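PDB 4GLK: endoribonuclease AbiQ from Lactococcus lactis, which acts as the toxin of a type III toxin-antitoxin system, an endoribonuclease that its cognate RNA antitoxin AntiQ neutralises. Local coordinates for residues E11-Y15 with K161-Y165; F44-P49 with N91-D97; I70-L74 with G85-H90. The protein carries 1 engineered substitution. All coordinates share one frame; numbering follows the deposited sequence.

How the interactions relate
Helix 10-16 comes early in the chain and meets helix 155-166, near the C terminus, in interaction 1. That contact closes a loop that takes in the rest of the described segments. Inside it, interaction 2 pairs strand 45-52 with the end of strand 79-94. Interaction 3 is nested within interaction 2 and joins the hairpin strands 71-76 and 79-94. None of the contacts cross. Interactions 2 and 3 share strand 79-94 and lie in one antiparallel sheet, linked through Pro49 O and Leu88 N. Interaction 1 touches interaction 2 through Tyr12 OH and Pro94 O. Interactions 1 and 3 stay apart, about 12 Å between nearest atoms.

Interaction 1: residues E11-Y15 with K161-Y165; sequences EYIAY and KATLY
Three tyrosines, Tyr12, Tyr15 and Tyr165, form an aromatic cluster between helix 10-16 and helix 155-166, so an early helix is packed against the last helix of the chain. The short segments run at 136° to each other, with their axes 11.3 Å apart. Large side chains therefore fill the gap. Tyr12 and Tyr165 make a T-shaped pair. The edge of Tyr12 points at the face of Tyr165, and Tyr12 CD1 sits over the centre of that ring. The ring planes are 79° apart. Tyr15 passes Tyr165 in the reverse direction, and Tyr165 CD2 lies over the rim of one Tyr15 face, 3.4 Å from Tyr15 CD2. Tyr15 keeps CG anti to its own N (chi1 167°), which sends the ring across to the other helix. There Tyr15 OH donates a hydrogen bond of 2.8 Å to Lys161 O. This carbonyl also accepts the helical bond from Tyr165 N, 3.0 Å away, and the two donors come from opposite faces of its plane. Tyr15 OH also packs against Leu164 CB. Tyr12 OH lies 3.2 Å from Ala162 CB, but its hydrogen bond goes to Pro94 O of the sheet. Phe19 adds an edge-to-face contact with Tyr15 and a cation-pi contact with Lys161. The chemistry is mainly aromatic, with two phenol hydroxyls bound to backbone carbonyls, so the polar tips of Tyr12 and Tyr15 are satisfied within a largely apolar interface.

Interaction 2: residues F44-P49 with N91-D97; sequences FNYFIP and NMIPVPD
The Tyr46 ring lies against Pro94, side by side and pointing the same way. The two are a non-hydrogen-bonded pair where strand 45-52 and the end of strand 79-94 run as antiparallel neighbours inside the sheet. Pro94 CB stands over the ring face in a CH-pi contact, 4.2 Å from the Tyr46 centroid and 20° off the ring normal. Met92 crosses the same ring obliquely, and its CG comes within 3.7 Å of Tyr46 CD2. Met92 CG is held between its backbone N and carbonyl carbon (chi1 70°), and the chain then runs out extended. This brings SD to 4.8 Å from the Tyr46 centroid, an oblique Met-aromatic contact. Phe47 points to the other side of the sheet. There its CD2 meets Val95 CG2, with the two side chains at about a right angle. Ile93 shares that side. Phe47 and Ile93 form the hydrogen-bonded pair and exchange two backbone bonds. Val95 N gives a third to Asn45 O at 3.0 Å, almost straight onto the oxygen. At the Asn45 end, one water joins Asn45 N to Val95 O. A second accepts from Asn45 ND2 at 2.8 Å and donates to both Val95 O and Asp97 OD1. Helix 155-166 packs on the Tyr46 side, where Tyr46 OH bonds to Glu159. The contact thus changes in character along its length. Its middle is apolar and tied by main-chain bonds, while water bridges the polar groups near Asn45.

Interaction 3: residues I70-L74 with G85-H90; sequences IVTRL and GYLLHH
Strands 71-76 and 79-94 form a beta hairpin at one margin of the antiparallel sheet, and Thr72 faces Leu87 as its hydrogen-bonded pair. Thr72 N donates to Leu87 O at 2.9 Å, and Leu87 N returns a bond of 2.8 Å to Thr72 O. Both donors lie in the carbonyl plane of their acceptor. Leu74 N also donates to Gly85 O, from above that carbonyl plane. Water 3 donates to both Leu74 O and Gly85 O. Where the second strand turns into a 3-10 segment, side chains take over. Thr72 OG1 and His89 NE2 share a short hydrogen bond of 2.6 Å, in which either could be the donor. OG1 sits beside its own backbone N, anti to the carbonyl carbon (chi1 -61°), and meets the edge of the imidazole. Ser133 OG binds His89 ND1, so both ring nitrogens are engaged, which should hold the ring in one orientation. Ile70 crosses His90 at about a right angle, and its CG2 lies 3.3 Å from His90 ND1. Leu74 CD1 meets Leu87 CD1 at 4.0 Å on the side of the sheet that carries Thr72. On the other side, Val71 CG1 packs on Tyr86 CB at 3.8 Å, while Arg73 CG lies at the edge of the Tyr86 ring. Helix 126-143 packs on the Thr72, Leu87 and His89 side, and helix 58-66 on the Val71 and Tyr86 side. Strand 45-52 continues the sheet beyond strand 79-94, so the hairpin is held between two helices and joined to the sheet along one strand.

Interaction 1: residues E11-Y15 with K161-Y165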
ATOM      1  N   GLU A  11       5.517  15.283  -5.019  1.00 29.93           N
ATOM      2  CA  GLU A  11       4.537  16.345  -5.262  1.00 29.92           C
ATOM      3  C   GLU A  11       3.103  15.863  -5.029  1.00 31.17           C
ATOM      4  O   GLU A  11       2.362  16.495  -4.270  1.00 30.85           O
ATOM      5  CB  GLU A  11       4.724  16.955  -6.664  1.00 32.14           C
ATOM      6  CG  GLU A  11       6.051  17.697  -6.839  1.00 49.33           C
ATOM      7  CD  GLU A  11       7.258  16.919  -7.353  1.00 77.24           C
ATOM      8  OE1 GLU A  11       8.076  17.530  -8.080  1.00 84.75           O
ATOM      9  OE2 GLU A  11       7.405  15.719  -7.020  1.00 64.11           O
ATOM     10  N   TYR A  12       2.720  14.721  -5.646  1.00 26.84           N
ATOM     11  CA  TYR A  12       1.407  14.123  -5.453  1.00 24.85           C
ATOM     12  C   TYR A  12       1.179  13.705  -3.986  1.00 28.54           C
ATOM     13  O   TYR A  12       0.084  13.911  -3.464  1.00 29.35           O
ATOM     14  CB  TYR A  12       1.220  12.901  -6.349  1.00 24.77           C
ATOM     15  CG  TYR A  12      -0.175  12.346  -6.228  1.00 24.92           C
ATOM     16  CD1 TYR A  12      -1.285  13.094  -6.607  1.00 26.86           C
ATOM     17  CD2 TYR A  12      -0.395  11.095  -5.650  1.00 25.16           C
ATOM     18  CE1 TYR A  12      -2.577  12.594  -6.482  1.00 27.39           C
ATOM     19  CE2 TYR A  12      -1.685  10.585  -5.512  1.00 25.45           C
ATOM     20  CZ  TYR A  12      -2.771  11.338  -5.930  1.00 30.57           C
ATOM     21  OH  TYR A  12      -4.041  10.856  -5.801  1.00 27.30           O
ATOM     22  N   ILE A  13       2.190  13.093  -3.335  1.00 24.53           N
ATOM     23  CA  ILE A  13       2.080  12.687  -1.921  1.00 23.75           C
ATOM     24  C   ILE A  13       1.873  13.912  -1.025  1.00 28.12           C
ATOM     25  O   ILE A  13       0.963  13.901  -0.189  1.00 28.66           O
ATOM     26  CB  ILE A  13       3.297  11.818  -1.491  1.00 25.78           C
ATOM     27  CG1 ILE A  13       3.299  10.467  -2.250  1.00 24.78           C
ATOM     28  CG2 ILE A  13       3.371  11.617   0.039  1.00 25.42           C
ATOM     29  CD1 ILE A  13       2.130   9.458  -1.930  1.00 24.90           C
ATOM     30  N   ALA A  14       2.680  14.979  -1.239  1.00 23.95           N
ATOM     31  CA  ALA A  14       2.580  16.226  -0.469  1.00 24.90           C
ATOM     32  C   ALA A  14       1.193  16.825  -0.644  1.00 31.37           C
ATOM     33  O   ALA A  14       0.651  17.357   0.314  1.00 31.72           O
ATOM     34  CB  ALA A  14       3.651  17.226  -0.896  1.00 25.55           C
ATOM     35  N   TYR A  15       0.602  16.672  -1.846  1.00 28.74           N
ATOM     36  CA  TYR A  15      -0.737  17.146  -2.162  1.00 29.68           C
ATOM     37  C   TYR A  15      -1.819  16.347  -1.417  1.00 35.87           C
ATOM     38  O   TYR A  15      -2.750  16.959  -0.891  1.00 35.98           O
ATOM     39  CB  TYR A  15      -0.964  17.158  -3.671  1.00 30.80           C
ATOM     40  CG  TYR A  15      -2.407  17.344  -4.090  1.00 33.41           C
ATOM     41  CD1 TYR A  15      -2.957  18.621  -4.223  1.00 35.45           C
ATOM     42  CD2 TYR A  15      -3.196  16.253  -4.443  1.00 34.35           C
ATOM     43  CE1 TYR A  15      -4.261  18.801  -4.686  1.00 34.98           C
ATOM     44  CE2 TYR A  15      -4.496  16.420  -4.909  1.00 35.65           C
ATOM     45  CZ  TYR A  15      -5.029  17.694  -5.020  1.00 41.05           C
ATOM     46  OH  TYR A  15      -6.320  17.828  -5.456  1.00 38.51           O
ATOM     47  N   LYS A 161      -9.912  14.265  -4.625  1.00 33.09           N
ATOM     48  CA  LYS A 161      -8.719  15.068  -4.814  1.00 33.11           C
ATOM     49  C   LYS A 161      -7.736  14.516  -5.864  1.00 37.54           C
ATOM     50  O   LYS A 161      -7.042  15.307  -6.493  1.00 36.38           O
ATOM     51  CB  LYS A 161      -8.106  15.512  -3.484  1.00 35.33           C
ATOM     52  CG  LYS A 161      -8.655  16.873  -3.044  1.00 48.25           C
ATOM     53  CD  LYS A 161      -9.955  16.819  -2.250  1.00 55.56           C
ATOM     54  CE  LYS A 161     -10.420  18.201  -1.849  1.00 70.36           C
ATOM     55  NZ  LYS A 161     -11.268  18.843  -2.890  1.00 84.28           N
ATOM     56  N   ALA A 162      -7.768  13.188  -6.144  1.00 33.64           N
ATOM     57  CA  ALA A 162      -6.938  12.570  -7.185  1.00 32.80           C
ATOM     58  C   ALA A 162      -7.389  13.025  -8.575  1.00 36.41           C
ATOM     59  O   ALA A 162      -6.545  13.338  -9.413  1.00 35.76           O
ATOM     60  CB  ALA A 162      -7.002  11.055  -7.091  1.00 33.06           C
ATOM     61  N   THR A 163      -8.709  13.098  -8.817  1.00 33.72           N
ATOM     62  CA  THR A 163      -9.224  13.529 -10.122  1.00 33.58           C
ATOM     63  C   THR A 163      -8.939  15.013 -10.346  1.00 38.83           C
ATOM     64  O   THR A 163      -8.651  15.406 -11.468  1.00 39.10           O
ATOM     65  CB  THR A 163     -10.667  13.031 -10.441  1.00 39.18           C
ATOM     66  OG1 THR A 163     -11.452  14.067 -11.067  1.00 39.98           O
ATOM     67  CG2 THR A 163     -11.389  12.510  -9.235  1.00 29.09           C
ATOM     68  N   LEU A 164      -8.981  15.808  -9.257  1.00 36.90           N
ATOM     69  CA  LEU A 164      -8.690  17.246  -9.215  1.00 37.71           C
ATOM     70  C   LEU A 164      -7.233  17.516  -9.557  1.00 39.68           C
ATOM     71  O   LEU A 164      -6.962  18.478 -10.253  1.00 39.25           O
ATOM     72  CB  LEU A 164      -8.966  17.772  -7.800  1.00 38.60           C
ATOM     73  CG  LEU A 164     -10.162  18.685  -7.578  1.00 44.84           C
ATOM     74  CD1 LEU A 164     -11.451  18.057  -8.017  1.00 49.75           C
ATOM     75  CD2 LEU A 164     -10.223  19.132  -6.152  1.00 43.71           C
ATOM     76  N   TYR A 165      -6.345  16.677  -9.064  1.00 35.36           N
ATOM     77  CA  TYR A 165      -4.957  16.810  -9.323  1.00 35.52           C
ATOM     78  C   TYR A 165      -4.755  16.616 -10.788  1.00 44.91           C
ATOM     79  O   TYR A 165      -4.094  17.390 -11.406  1.00 44.91           O
ATOM     80  CB  TYR A 165      -4.136  15.787  -8.535  1.00 34.93           C
ATOM     81  CG  TYR A 165      -2.661  16.061  -8.518  1.00 34.47           C
ATOM     82  CD1 TYR A 165      -1.835  15.541  -9.461  1.00 34.94           C
ATOM     83  CD2 TYR A 165      -2.113  16.854  -7.563  1.00 35.36           C
ATOM     84  CE1 TYR A 165      -0.497  15.795  -9.432  1.00 35.64           C
ATOM     85  CE2 TYR A 165      -0.793  17.119  -7.538  1.00 35.44           C
ATOM     86  CZ  TYR A 165       0.001  16.582  -8.470  1.00 41.73           C
ATOM     87  OH  TYR A 165       1.298  16.858  -8.417  1.00 43.90           O
TER

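Interaction 2: residues F44-P49 with N91-D97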
ATOM      1  N   PHE A  44     -10.034   4.482 -10.622  1.00 38.44           N
ATOM      2  CA  PHE A  44      -8.911   4.639  -9.713  1.00 35.45           C
ATOM      3  C   PHE A  44      -8.131   3.383  -9.486  1.00 36.10           C
ATOM      4  O   PHE A  44      -8.704   2.324  -9.237  1.00 36.21           O
ATOM      5  CB  PHE A  44      -9.387   5.194  -8.370  1.00 36.21           C
ATOM      6  CG  PHE A  44     -10.105   6.511  -8.503  1.00 37.12           C
ATOM      7  CD1 PHE A  44      -9.393   7.699  -8.620  1.00 38.94           C
ATOM      8  CD2 PHE A  44     -11.493   6.562  -8.561  1.00 39.46           C
ATOM      9  CE1 PHE A  44     -10.061   8.919  -8.745  1.00 40.10           C
ATOM     10  CE2 PHE A  44     -12.159   7.781  -8.681  1.00 41.96           C
ATOM     11  CZ  PHE A  44     -11.440   8.950  -8.757  1.00 39.50           C
ATOM     12  N   ASN A  45      -6.810   3.517  -9.548  1.00 30.13           N
ATOM     13  CA  ASN A  45      -5.883   2.437  -9.247  1.00 28.01           C
ATOM     14  C   ASN A  45      -5.306   2.686  -7.870  1.00 27.32           C
ATOM     15  O   ASN A  45      -4.794   3.767  -7.604  1.00 27.06           O
ATOM     16  CB  ASN A  45      -4.796   2.336 -10.294  1.00 28.00           C
ATOM     17  CG  ASN A  45      -5.288   1.876 -11.652  1.00 43.88           C
ATOM     18  OD1 ASN A  45      -6.087   0.930 -11.793  1.00 33.74           O
ATOM     19  ND2 ASN A  45      -4.783   2.524 -12.682  1.00 31.80           N
ATOM     20  N   TYR A  46      -5.448   1.697  -6.991  1.00 21.60           N
ATOM     21  CA  TYR A  46      -5.027   1.744  -5.597  1.00 21.61           C
ATOM     22  C   TYR A  46      -3.717   1.044  -5.360  1.00 25.82           C
ATOM     23  O   TYR A  46      -3.486  -0.059  -5.848  1.00 25.57           O
ATOM     24  CB  TYR A  46      -6.114   1.153  -4.708  1.00 22.60           C
ATOM     25  CG  TYR A  46      -7.124   2.189  -4.285  1.00 23.10           C
ATOM     26  CD1 TYR A  46      -8.196   2.527  -5.108  1.00 23.81           C
ATOM     27  CD2 TYR A  46      -6.978   2.877  -3.083  1.00 23.73           C
ATOM     28  CE1 TYR A  46      -9.126   3.489  -4.724  1.00 24.82           C
ATOM     29  CE2 TYR A  46      -7.900   3.839  -2.688  1.00 24.85           C
ATOM     30  CZ  TYR A  46      -8.971   4.141  -3.510  1.00 27.65           C
ATOM     31  OH  TYR A  46      -9.829   5.122  -3.115  1.00 24.46           O
ATOM     32  N   PHE A  47      -2.858   1.712  -4.608  1.00 22.47           N
ATOM     33  CA  PHE A  47      -1.527   1.243  -4.267  1.00 21.14           C
ATOM     34  C   PHE A  47      -1.352   1.206  -2.756  1.00 23.19           C
ATOM     35  O   PHE A  47      -1.719   2.158  -2.093  1.00 21.68           O
ATOM     36  CB  PHE A  47      -0.480   2.139  -4.959  1.00 21.84           C
ATOM     37  CG  PHE A  47      -0.614   2.037  -6.467  1.00 21.45           C
ATOM     38  CD1 PHE A  47       0.097   1.080  -7.179  1.00 22.39           C
ATOM     39  CD2 PHE A  47      -1.524   2.831  -7.158  1.00 23.01           C
ATOM     40  CE1 PHE A  47      -0.097   0.914  -8.551  1.00 22.43           C
ATOM     41  CE2 PHE A  47      -1.701   2.680  -8.536  1.00 25.12           C
ATOM     42  CZ  PHE A  47      -0.976   1.730  -9.223  1.00 22.37           C
ATOM     43  N   ILE A  48      -0.822   0.084  -2.222  1.00 21.15           N
ATOM     44  CA  ILE A  48      -0.582  -0.143  -0.790  1.00 19.80           C
ATOM     45  C   ILE A  48       0.884   0.147  -0.443  1.00 22.79           C
ATOM     46  O   ILE A  48       1.792  -0.404  -1.092  1.00 21.08           O
ATOM     47  CB  ILE A  48      -0.954  -1.589  -0.369  1.00 24.03           C
ATOM     48  CG1 ILE A  48      -2.382  -1.965  -0.794  1.00 26.08           C
ATOM     49  CG2 ILE A  48      -0.806  -1.792   1.141  1.00 27.50           C
ATOM     50  CD1 ILE A  48      -2.757  -3.409  -0.509  1.00 32.86           C
ATOM     51  N   PRO A  49       1.153   0.939   0.614  1.00 16.77           N
ATOM     52  CA  PRO A  49       2.550   1.098   1.037  1.00 18.42           C
ATOM     53  C   PRO A  49       3.018  -0.183   1.747  1.00 25.42           C
ATOM     54  O   PRO A  49       2.248  -0.843   2.420  1.00 22.62           O
ATOM     55  CB  PRO A  49       2.515   2.315   1.958  1.00 20.10           C
ATOM     56  CG  PRO A  49       1.109   2.344   2.496  1.00 22.76           C
ATOM     57  CD  PRO A  49       0.216   1.639   1.519  1.00 17.92           C
ATOM     58  N   ASN A  91      -3.749   2.258   4.655  1.00 18.53           N
ATOM     59  CA  ASN A  91      -3.031   3.428   4.127  1.00 18.79           C
ATOM     60  C   ASN A  91      -2.887   3.408   2.605  1.00 22.21           C
ATOM     61  O   ASN A  91      -2.092   4.179   2.046  1.00 21.03           O
ATOM     62  CB  ASN A  91      -1.686   3.588   4.804  1.00 18.26           C
ATOM     63  CG  ASN A  91      -1.813   3.971   6.249  1.00 33.23           C
ATOM     64  OD1 ASN A  91      -2.753   4.663   6.673  1.00 33.52           O
ATOM     65  ND2 ASN A  91      -0.914   3.457   7.043  1.00 25.24           N
ATOM     66  N   MET A  92      -3.676   2.572   1.932  1.00 18.35           N
ATOM     67  CA  MET A  92      -3.639   2.535   0.467  1.00 19.35           C
ATOM     68  C   MET A  92      -4.204   3.851  -0.096  1.00 24.30           C
ATOM     69  O   MET A  92      -4.980   4.544   0.581  1.00 22.94           O
ATOM     70  CB  MET A  92      -4.364   1.300  -0.095  1.00 21.41           C
ATOM     71  CG  MET A  92      -5.840   1.354   0.093  1.00 25.29           C
ATOM     72  SD  MET A  92      -6.645  -0.081  -0.591  1.00 29.96           S
ATOM     73  CE  MET A  92      -8.357   0.455  -0.414  1.00 27.32           C
ATOM     74  N   ILE A  93      -3.785   4.206  -1.320  1.00 20.61           N
ATOM     75  CA  ILE A  93      -4.179   5.463  -1.934  1.00 19.61           C
ATOM     76  C   ILE A  93      -4.482   5.329  -3.409  1.00 25.06           C
ATOM     77  O   ILE A  93      -3.831   4.537  -4.110  1.00 23.58           O
ATOM     78  CB  ILE A  93      -3.052   6.553  -1.716  1.00 22.05           C
ATOM     79  CG1 ILE A  93      -1.664   6.055  -2.212  1.00 22.48           C
ATOM     80  CG2 ILE A  93      -3.007   7.084  -0.251  1.00 20.56           C
ATOM     81  CD1 ILE A  93      -0.570   7.147  -2.385  1.00 25.52           C
ATOM     82  N   PRO A  94      -5.386   6.191  -3.934  1.00 23.57           N
ATOM     83  CA  PRO A  94      -5.586   6.228  -5.385  1.00 23.00           C
ATOM     84  C   PRO A  94      -4.463   7.080  -5.998  1.00 26.70           C
ATOM     85  O   PRO A  94      -4.130   8.157  -5.475  1.00 26.78           O
ATOM     86  CB  PRO A  94      -6.962   6.887  -5.526  1.00 24.40           C
ATOM     87  CG  PRO A  94      -7.061   7.795  -4.353  1.00 28.16           C
ATOM     88  CD  PRO A  94      -6.214   7.213  -3.252  1.00 24.22           C
ATOM     89  N   VAL A  95      -3.837   6.581  -7.068  1.00 22.38           N
ATOM     90  CA  VAL A  95      -2.740   7.312  -7.707  1.00 21.74           C
ATOM     91  C   VAL A  95      -3.038   7.483  -9.197  1.00 26.29           C
ATOM     92  O   VAL A  95      -3.202   6.479  -9.904  1.00 23.83           O
ATOM     93  CB  VAL A  95      -1.332   6.651  -7.485  1.00 23.83           C
ATOM     94  CG1 VAL A  95      -0.218   7.487  -8.141  1.00 22.87           C
ATOM     95  CG2 VAL A  95      -1.037   6.439  -6.007  1.00 23.10           C
ATOM     96  N   PRO A  96      -3.078   8.737  -9.701  1.00 26.26           N
ATOM     97  CA  PRO A  96      -3.282   8.933 -11.156  1.00 26.32           C
ATOM     98  C   PRO A  96      -2.078   8.367 -11.902  1.00 31.04           C
ATOM     99  O   PRO A  96      -0.979   8.325 -11.349  1.00 28.59           O
ATOM    100  CB  PRO A  96      -3.334  10.458 -11.308  1.00 27.50           C
ATOM    101  CG  PRO A  96      -3.524  10.999  -9.925  1.00 31.59           C
ATOM    102  CD  PRO A  96      -2.863  10.021  -9.010  1.00 26.87           C
ATOM    103  N   ASP A  97      -2.288   7.893 -13.130  1.00 30.56           N
ATOM    104  CA  ASP A  97      -1.242   7.315 -13.977  1.00 31.14           C
ATOM    105  C   ASP A  97       0.062   8.148 -14.034  1.00 32.05           C
ATOM    106  O   ASP A  97       1.149   7.577 -14.030  1.00 31.58           O
ATOM    107  CB  ASP A  97      -1.789   7.086 -15.400  1.00 34.36           C
ATOM    108  CG  ASP A  97      -2.926   6.080 -15.518  1.00 59.39           C
ATOM    109  OD1 ASP A  97      -2.782   4.947 -14.990  1.00 62.84           O
ATOM    110  OD2 ASP A  97      -3.940   6.406 -16.181  1.00 70.14           O
TER
HETATM  111  O   HOH W   1      -5.875   6.162 -10.526  1.00 33.21           O
HETATM  112  O   HOH W   2      -3.388   4.836 -12.072  1.00 34.81           O

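Interaction 3: residues I70-L74 with G85-H90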
ATOM      1  N   ILE A  70      -6.405  -5.151   8.712  1.00 24.38           N
ATOM      2  CA  ILE A  70      -5.897  -4.004   7.967  1.00 24.09           C
ATOM      3  C   ILE A  70      -4.481  -4.153   7.424  1.00 25.05           C
ATOM      4  O   ILE A  70      -4.092  -3.418   6.533  1.00 22.90           O
ATOM      5  CB  ILE A  70      -6.058  -2.850   9.006  1.00 28.45           C
ATOM      6  CG1 ILE A  70      -7.003  -1.787   8.551  1.00 28.55           C
ATOM      7  CG2 ILE A  70      -4.830  -2.362   9.753  1.00 31.76           C
ATOM      8  CD1 ILE A  70      -8.255  -2.103   8.967  1.00 30.24           C
ATOM      9  N   VAL A  71      -3.718  -5.080   7.973  1.00 21.82           N
ATOM     10  CA  VAL A  71      -2.334  -5.315   7.581  1.00 22.19           C
ATOM     11  C   VAL A  71      -2.187  -6.756   7.105  1.00 25.51           C
ATOM     12  O   VAL A  71      -2.688  -7.664   7.776  1.00 22.91           O
ATOM     13  CB  VAL A  71      -1.368  -5.027   8.768  1.00 26.22           C
ATOM     14  CG1 VAL A  71       0.007  -5.655   8.542  1.00 26.46           C
ATOM     15  CG2 VAL A  71      -1.243  -3.534   9.043  1.00 25.49           C
ATOM     16  N   THR A  72      -1.515  -6.957   5.944  1.00 22.21           N
ATOM     17  CA  THR A  72      -1.157  -8.286   5.464  1.00 22.80           C
ATOM     18  C   THR A  72       0.326  -8.500   5.749  1.00 27.69           C
ATOM     19  O   THR A  72       1.165  -7.690   5.352  1.00 26.59           O
ATOM     20  CB  THR A  72      -1.477  -8.509   3.978  1.00 27.45           C
ATOM     21  OG1 THR A  72      -2.865  -8.370   3.804  1.00 30.61           O
ATOM     22  CG2 THR A  72      -1.117  -9.915   3.514  1.00 24.26           C
ATOM     23  N   ARG A  73       0.638  -9.626   6.376  1.00 26.19           N
ATOM     24  CA  ARG A  73       2.004 -10.035   6.703  1.00 26.48           C
ATOM     25  C   ARG A  73       2.629 -10.778   5.520  1.00 28.69           C
ATOM     26  O   ARG A  73       2.016 -11.671   4.944  1.00 26.98           O
ATOM     27  CB  ARG A  73       1.984 -10.906   7.954  1.00 27.42           C
ATOM     28  CG  ARG A  73       1.434 -10.188   9.174  1.00 37.11           C
ATOM     29  CD  ARG A  73       1.244 -11.148  10.321  1.00 47.83           C
ATOM     30  NE  ARG A  73       2.512 -11.735  10.755  1.00 56.31           N
ATOM     31  CZ  ARG A  73       2.613 -12.852  11.464  1.00 63.21           C
ATOM     32  NH1 ARG A  73       1.527 -13.532  11.805  1.00 46.28           N
ATOM     33  NH2 ARG A  73       3.805 -13.307  11.823  1.00 46.37           N
ATOM     34  N   LEU A  74       3.822 -10.371   5.125  1.00 25.61           N
ATOM     35  CA  LEU A  74       4.500 -10.967   3.969  1.00 25.25           C
ATOM     36  C   LEU A  74       5.470 -12.006   4.463  1.00 30.84           C
ATOM     37  O   LEU A  74       6.085 -11.824   5.512  1.00 30.54           O
ATOM     38  CB  LEU A  74       5.250  -9.895   3.162  1.00 24.80           C
ATOM     39  CG  LEU A  74       4.506  -9.010   2.134  1.00 28.43           C
ATOM     40  CD1 LEU A  74       3.005  -9.286   2.035  1.00 26.23           C
ATOM     41  CD2 LEU A  74       4.813  -7.543   2.358  1.00 30.79           C
ATOM     42  N   GLY A  85       7.851  -8.577   5.645  1.00 28.12           N
ATOM     43  CA  GLY A  85       7.294  -7.233   5.732  1.00 26.80           C
ATOM     44  C   GLY A  85       5.793  -7.166   5.922  1.00 27.56           C
ATOM     45  O   GLY A  85       5.171  -8.166   6.286  1.00 26.41           O
ATOM     46  N   TYR A  86       5.207  -5.970   5.706  1.00 24.06           N
ATOM     47  CA  TYR A  86       3.772  -5.705   5.914  1.00 25.34           C
ATOM     48  C   TYR A  86       3.169  -4.796   4.878  1.00 28.86           C
ATOM     49  O   TYR A  86       3.724  -3.735   4.572  1.00 26.37           O
ATOM     50  CB  TYR A  86       3.519  -5.025   7.284  1.00 28.45           C
ATOM     51  CG  TYR A  86       4.251  -5.666   8.440  1.00 32.76           C
ATOM     52  CD1 TYR A  86       3.770  -6.829   9.035  1.00 35.85           C
ATOM     53  CD2 TYR A  86       5.464  -5.150   8.896  1.00 33.35           C
ATOM     54  CE1 TYR A  86       4.465  -7.453  10.069  1.00 39.42           C
ATOM     55  CE2 TYR A  86       6.171  -5.768   9.926  1.00 34.19           C
ATOM     56  CZ  TYR A  86       5.662  -6.913  10.516  1.00 45.69           C
ATOM     57  OH  TYR A  86       6.321  -7.507  11.566  1.00 49.65           O
ATOM     58  N   LEU A  87       1.956  -5.152   4.450  1.00 26.22           N
ATOM     59  CA  LEU A  87       1.151  -4.339   3.569  1.00 26.47           C
ATOM     60  C   LEU A  87       0.153  -3.643   4.438  1.00 28.23           C
ATOM     61  O   LEU A  87      -0.561  -4.288   5.201  1.00 27.11           O
ATOM     62  CB  LEU A  87       0.412  -5.180   2.545  1.00 27.00           C
ATOM     63  CG  LEU A  87       1.193  -5.711   1.409  1.00 32.08           C
ATOM     64  CD1 LEU A  87       0.308  -6.631   0.629  1.00 33.63           C
ATOM     65  CD2 LEU A  87       1.704  -4.578   0.523  1.00 33.96           C
ATOM     66  N   LEU A  88       0.097  -2.328   4.332  1.00 22.92           N
ATOM     67  CA  LEU A  88      -0.790  -1.515   5.151  1.00 21.62           C
ATOM     68  C   LEU A  88      -2.010  -1.073   4.338  1.00 22.14           C
ATOM     69  O   LEU A  88      -2.047   0.048   3.861  1.00 19.86           O
ATOM     70  CB  LEU A  88       0.025  -0.309   5.641  1.00 21.96           C
ATOM     71  CG  LEU A  88       0.800  -0.454   6.965  1.00 26.76           C
ATOM     72  CD1 LEU A  88       1.867  -1.519   6.894  1.00 26.19           C
ATOM     73  CD2 LEU A  88       1.441   0.869   7.341  1.00 30.99           C
ATOM     74  N   HIS A  89      -2.986  -1.980   4.135  1.00 17.99           N
ATOM     75  CA  HIS A  89      -4.239  -1.747   3.377  1.00 17.85           C
ATOM     76  C   HIS A  89      -4.967  -0.472   3.783  1.00 24.44           C
ATOM     77  O   HIS A  89      -5.494   0.233   2.918  1.00 23.66           O
ATOM     78  CB  HIS A  89      -5.202  -2.941   3.514  1.00 18.63           C
ATOM     79  CG  HIS A  89      -4.673  -4.228   2.977  1.00 21.65           C
ATOM     80  ND1 HIS A  89      -4.974  -4.651   1.692  1.00 23.80           N
ATOM     81  CD2 HIS A  89      -3.895  -5.158   3.568  1.00 22.67           C
ATOM     82  CE1 HIS A  89      -4.366  -5.819   1.547  1.00 22.55           C
ATOM     83  NE2 HIS A  89      -3.715  -6.167   2.644  1.00 22.71           N
ATOM     84  N   HIS A  90      -4.988  -0.175   5.099  1.00 21.43           N
ATOM     85  CA  HIS A  90      -5.611   1.024   5.658  1.00 22.17           C
ATOM     86  C   HIS A  90      -4.976   2.322   5.174  1.00 23.17           C
ATOM     87  O   HIS A  90      -5.617   3.364   5.241  1.00 23.43           O
ATOM     88  CB  HIS A  90      -5.646   0.966   7.193  1.00 23.96           C
ATOM     89  CG  HIS A  90      -4.309   0.959   7.873  1.00 27.53           C
ATOM     90  ND1 HIS A  90      -3.440  -0.111   7.757  1.00 29.73           N
ATOM     91  CD2 HIS A  90      -3.783   1.851   8.745  1.00 29.61           C
ATOM     92  CE1 HIS A  90      -2.410   0.171   8.536  1.00 28.87           C
ATOM     93  NE2 HIS A  90      -2.570   1.337   9.156  1.00 29.23           N
TER
HETATM   94  O   HOH W   3       5.810 -10.262   8.164  1.00 37.87           O